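Long-range contact in ribosome-inactivating protein 3 (Zea mays, PDB 2PQG), which belongs to the ribosome-inactivating proteins, a family best known from plants and named for its effect on ribosomes: residues E4-E9 against T54-R59. Sequence-based numbering, arbitrary orientation.
Sequences EIFPVE and TELKTR
Phe6 and Leu56 sit level on two parallel strands, 4-7 and 54-57, whose axes approach to 4.6 Å and diverge by 16°. Their side chains leave the same face of the sheet: Leu56 CD2 lies at the edge of the Phe6 ring, near its plane, and packs 3.9 Å from Phe6 CB. Phe6 CG stands anti to the backbone N and the far end of the side chain leads away from strand 54-57; CB makes the contact. Val8 CG2 reaches CB of the same leucine.

On the other face, Ile5 and Glu55 run side by side, pointing the same way, with Ile5 CG1 against Glu55 CB. The Lys57 side chain crosses that of Ile5 obliquely, and Lys57 CD comes 3.4 Å from Ile5 CG2.

Nearly straight backbone bonds fix the register: Glu55 N to Glu4 O, Phe6 N to Glu55 O and Lys57 N to Phe6 O (3.0 Å). Pro7, the centre of an inverse gamma turn, then bends the chain, and the bond from Val8 N to Lys57 O is weak, its angle at the hydrogen only 118°.

Beyond the strands a side chain takes over. Glu9, extended past CG, crosses Thr58 and accepts Arg59 N at OE2 (2.8 Å), on the anti side of the carboxylate and 31° out of its plane. A water also donates to Glu9 OE2, whereas Thr58 OG1 is held chiefly by Thr60 N.

Strand 2-7, an edge strand of the mixed sheet, is joined to its parallel neighbour 51-57 through helix 15-27, a beta-alpha-beta connection; strand 62-68 flanks 51-57 on its far side. Under the Phe6-Leu56 face, helix 125-135 meets Phe6, Val8 and Leu56 through Met128, Thr129 and Val132, while Phe18 of helix 15-27 stacks on the Phe6 ring.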
ATOM      1  N   GLU A   4      -2.074  12.749  -7.743  1.00 32.59           N
ATOM      2  CA  GLU A   4      -3.142  12.023  -8.415  1.00 31.75           C
ATOM      3  C   GLU A   4      -4.375  12.194  -7.512  1.00 28.84           C
ATOM      4  O   GLU A   4      -4.252  12.396  -6.289  1.00 25.75           O
ATOM      5  CB  GLU A   4      -2.854  10.526  -8.570  1.00 34.84           C
ATOM      6  CG  GLU A   4      -1.509  10.213  -9.172  1.00 34.21           C
ATOM      7  CD  GLU A   4      -1.354  10.714 -10.591  1.00 33.76           C
ATOM      8  OE1 GLU A   4      -2.343  10.667 -11.350  1.00 32.06           O
ATOM      9  OE2 GLU A   4      -0.233  11.129 -10.955  1.00 37.72           O
ATOM     10  N   ILE A   5      -5.563  12.141  -8.113  1.00 25.01           N
ATOM     11  CA  ILE A   5      -6.814  12.289  -7.373  1.00 21.07           C
ATOM     12  C   ILE A   5      -7.797  11.185  -7.736  1.00 21.75           C
ATOM     13  O   ILE A   5      -8.060  10.948  -8.916  1.00 24.73           O
ATOM     14  CB  ILE A   5      -7.484  13.648  -7.653  1.00 19.11           C
ATOM     15  CG1 ILE A   5      -6.579  14.787  -7.168  1.00 18.54           C
ATOM     16  CG2 ILE A   5      -8.836  13.715  -6.950  1.00 22.26           C
ATOM     17  CD1 ILE A   5      -7.087  16.166  -7.539  1.00 12.37           C
ATOM     18  N   PHE A   6      -8.322  10.501  -6.723  1.00 20.27           N
ATOM     19  CA  PHE A   6      -9.294   9.451  -6.951  1.00 21.21           C
ATOM     20  C   PHE A   6     -10.590   9.710  -6.154  1.00 19.85           C
ATOM     21  O   PHE A   6     -10.573   9.758  -4.928  1.00 19.88           O
ATOM     22  CB  PHE A   6      -8.741   8.070  -6.557  1.00 25.54           C
ATOM     23  CG  PHE A   6      -9.656   6.946  -6.923  1.00 28.84           C
ATOM     24  CD1 PHE A   6      -9.941   5.946  -6.015  1.00 34.31           C
ATOM     25  CD2 PHE A   6     -10.273   6.918  -8.172  1.00 33.11           C
ATOM     26  CE1 PHE A   6     -10.843   4.928  -6.336  1.00 40.83           C
ATOM     27  CE2 PHE A   6     -11.175   5.906  -8.503  1.00 38.11           C
ATOM     28  CZ  PHE A   6     -11.460   4.909  -7.583  1.00 38.04           C
ATOM     29  N   PRO A   7     -11.722   9.918  -6.857  1.00 18.56           N
ATOM     30  CA  PRO A   7     -13.035  10.181  -6.253  1.00 21.23           C
ATOM     31  C   PRO A   7     -13.614   8.844  -5.814  1.00 22.67           C
ATOM     32  O   PRO A   7     -14.479   8.270  -6.484  1.00 26.59           O
ATOM     33  CB  PRO A   7     -13.813  10.828  -7.388  1.00 18.42           C
ATOM     34  CG  PRO A   7     -13.213  10.173  -8.617  1.00 16.54           C
ATOM     35  CD  PRO A   7     -11.755  10.037  -8.329  1.00 14.68           C
ATOM     36  N   VAL A   8     -13.134   8.344  -4.679  1.00 21.47           N
ATOM     37  CA  VAL A   8     -13.542   7.032  -4.190  1.00 22.73           C
ATOM     38  C   VAL A   8     -14.987   6.720  -4.571  1.00 22.75           C
ATOM     39  O   VAL A   8     -15.251   5.792  -5.336  1.00 27.84           O
ATOM     40  CB  VAL A   8     -13.389   6.927  -2.662  1.00 20.70           C
ATOM     41  CG1 VAL A   8     -13.569   5.485  -2.209  1.00 16.21           C
ATOM     42  CG2 VAL A   8     -12.034   7.464  -2.226  1.00 19.67           C
ATOM     43  N   GLU A   9     -15.917   7.499  -4.030  1.00 23.23           N
ATOM     44  CA  GLU A   9     -17.317   7.153  -4.061  1.00 24.77           C
ATOM     45  C   GLU A   9     -17.960   7.203  -5.425  1.00 25.40           C
ATOM     46  O   GLU A   9     -19.066   6.693  -5.614  1.00 26.56           O
ATOM     47  CB  GLU A   9     -18.087   8.039  -3.075  1.00 21.58           C
ATOM     48  CG  GLU A   9     -17.848   7.720  -1.611  1.00 23.59           C
ATOM     49  CD  GLU A   9     -18.931   8.295  -0.710  1.00 26.82           C
ATOM     50  OE1 GLU A   9     -20.037   7.717  -0.661  1.00 24.50           O
ATOM     51  OE2 GLU A   9     -18.680   9.329  -0.058  1.00 25.18           O
ATOM     52  N   THR A  54      -1.224  10.830  -3.715  1.00 26.81           N
ATOM     53  CA  THR A  54      -2.540  10.450  -4.179  1.00 24.03           C
ATOM     54  C   THR A  54      -3.572  10.926  -3.178  1.00 21.97           C
ATOM     55  O   THR A  54      -3.526  10.588  -1.999  1.00 17.55           O
ATOM     56  CB  THR A  54      -2.652   8.916  -4.407  1.00 24.15           C
ATOM     57  OG1 THR A  54      -2.397   8.210  -3.187  1.00 28.22           O
ATOM     58  CG2 THR A  54      -1.642   8.475  -5.446  1.00 22.13           C
ATOM     59  N   GLU A  55      -4.486  11.755  -3.664  1.00 25.19           N
ATOM     60  CA  GLU A  55      -5.548  12.282  -2.826  1.00 26.37           C
ATOM     61  C   GLU A  55      -6.812  11.458  -3.008  1.00 23.86           C
ATOM     62  O   GLU A  55      -7.400  11.451  -4.090  1.00 24.38           O
ATOM     63  CB  GLU A  55      -5.858  13.739  -3.172  1.00 30.59           C
ATOM     64  CG  GLU A  55      -6.673  14.439  -2.092  1.00 43.03           C
ATOM     65  CD  GLU A  55      -7.379  15.686  -2.587  1.00 50.58           C
ATOM     66  OE1 GLU A  55      -6.734  16.487  -3.292  1.00 57.50           O
ATOM     67  OE2 GLU A  55      -8.575  15.868  -2.264  1.00 50.71           O
ATOM     68  N   LEU A  56      -7.217  10.752  -1.956  1.00 20.90           N
ATOM     69  CA  LEU A  56      -8.427   9.947  -2.006  1.00 18.74           C
ATOM     70  C   LEU A  56      -9.573  10.733  -1.366  1.00 19.62           C
ATOM     71  O   LEU A  56      -9.536  11.081  -0.180  1.00 21.23           O
ATOM     72  CB  LEU A  56      -8.223   8.633  -1.256  1.00 14.96           C
ATOM     73  CG  LEU A  56      -6.974   7.842  -1.648  1.00 14.36           C
ATOM     74  CD1 LEU A  56      -6.881   6.579  -0.784  1.00 15.83           C
ATOM     75  CD2 LEU A  56      -7.033   7.478  -3.116  1.00  8.32           C
ATOM     76  N   LYS A  57     -10.599  11.002  -2.156  1.00 18.97           N
ATOM     77  CA  LYS A  57     -11.743  11.769  -1.677  1.00 17.69           C
ATOM     78  C   LYS A  57     -13.038  10.989  -1.679  1.00 16.82           C
ATOM     79  O   LYS A  57     -13.251  10.118  -2.543  1.00 18.18           O
ATOM     80  CB  LYS A  57     -11.966  12.995  -2.561  1.00 19.21           C
ATOM     81  CG  LYS A  57     -10.699  13.616  -3.142  1.00 26.81           C
ATOM     82  CD  LYS A  57     -10.968  14.405  -4.420  1.00 30.34           C
ATOM     83  CE  LYS A  57     -11.084  15.886  -4.144  1.00 33.09           C
ATOM     84  NZ  LYS A  57     -12.386  16.433  -4.604  1.00 34.31           N
ATOM     85  N   THR A  58     -13.885  11.265  -0.697  1.00 16.78           N
ATOM     86  CA  THR A  58     -15.240  10.755  -0.713  1.00 16.01           C
ATOM     87  C   THR A  58     -16.197  11.851  -1.144  1.00 13.78           C
ATOM     88  O   THR A  58     -15.822  12.784  -1.855  1.00 10.46           O
ATOM     89  CB  THR A  58     -15.664  10.233   0.672  1.00 15.16           C
ATOM     90  OG1 THR A  58     -15.853  11.337   1.565  1.00 13.36           O
ATOM     91  CG2 THR A  58     -14.602   9.304   1.239  1.00 16.57           C
ATOM     92  N   ARG A  59     -17.438  11.723  -0.702  1.00 20.77           N
ATOM     93  CA  ARG A  59     -18.423  12.808  -0.779  1.00 24.72           C
ATOM     94  C   ARG A  59     -18.349  13.655   0.488  1.00 26.29           C
ATOM     95  O   ARG A  59     -18.868  14.777   0.546  1.00 28.35           O
ATOM     96  CB  ARG A  59     -19.830  12.211  -0.837  1.00 26.26           C
ATOM     97  CG  ARG A  59     -20.935  13.126  -0.293  1.00 39.75           C
ATOM     98  CD  ARG A  59     -22.299  12.464  -0.291  1.00 45.09           C
ATOM     99  NE  ARG A  59     -23.366  13.413   0.020  1.00 53.15           N
ATOM    100  CZ  ARG A  59     -23.399  14.181   1.107  1.00 59.40           C
ATOM    101  NH1 ARG A  59     -22.417  14.120   2.000  1.00 59.37           N
ATOM    102  NH2 ARG A  59     -24.416  15.009   1.309  1.00 63.94           N
TER
HETATM  103  O   HOH W   1     -18.685   9.807   2.740  1.00 29.38           O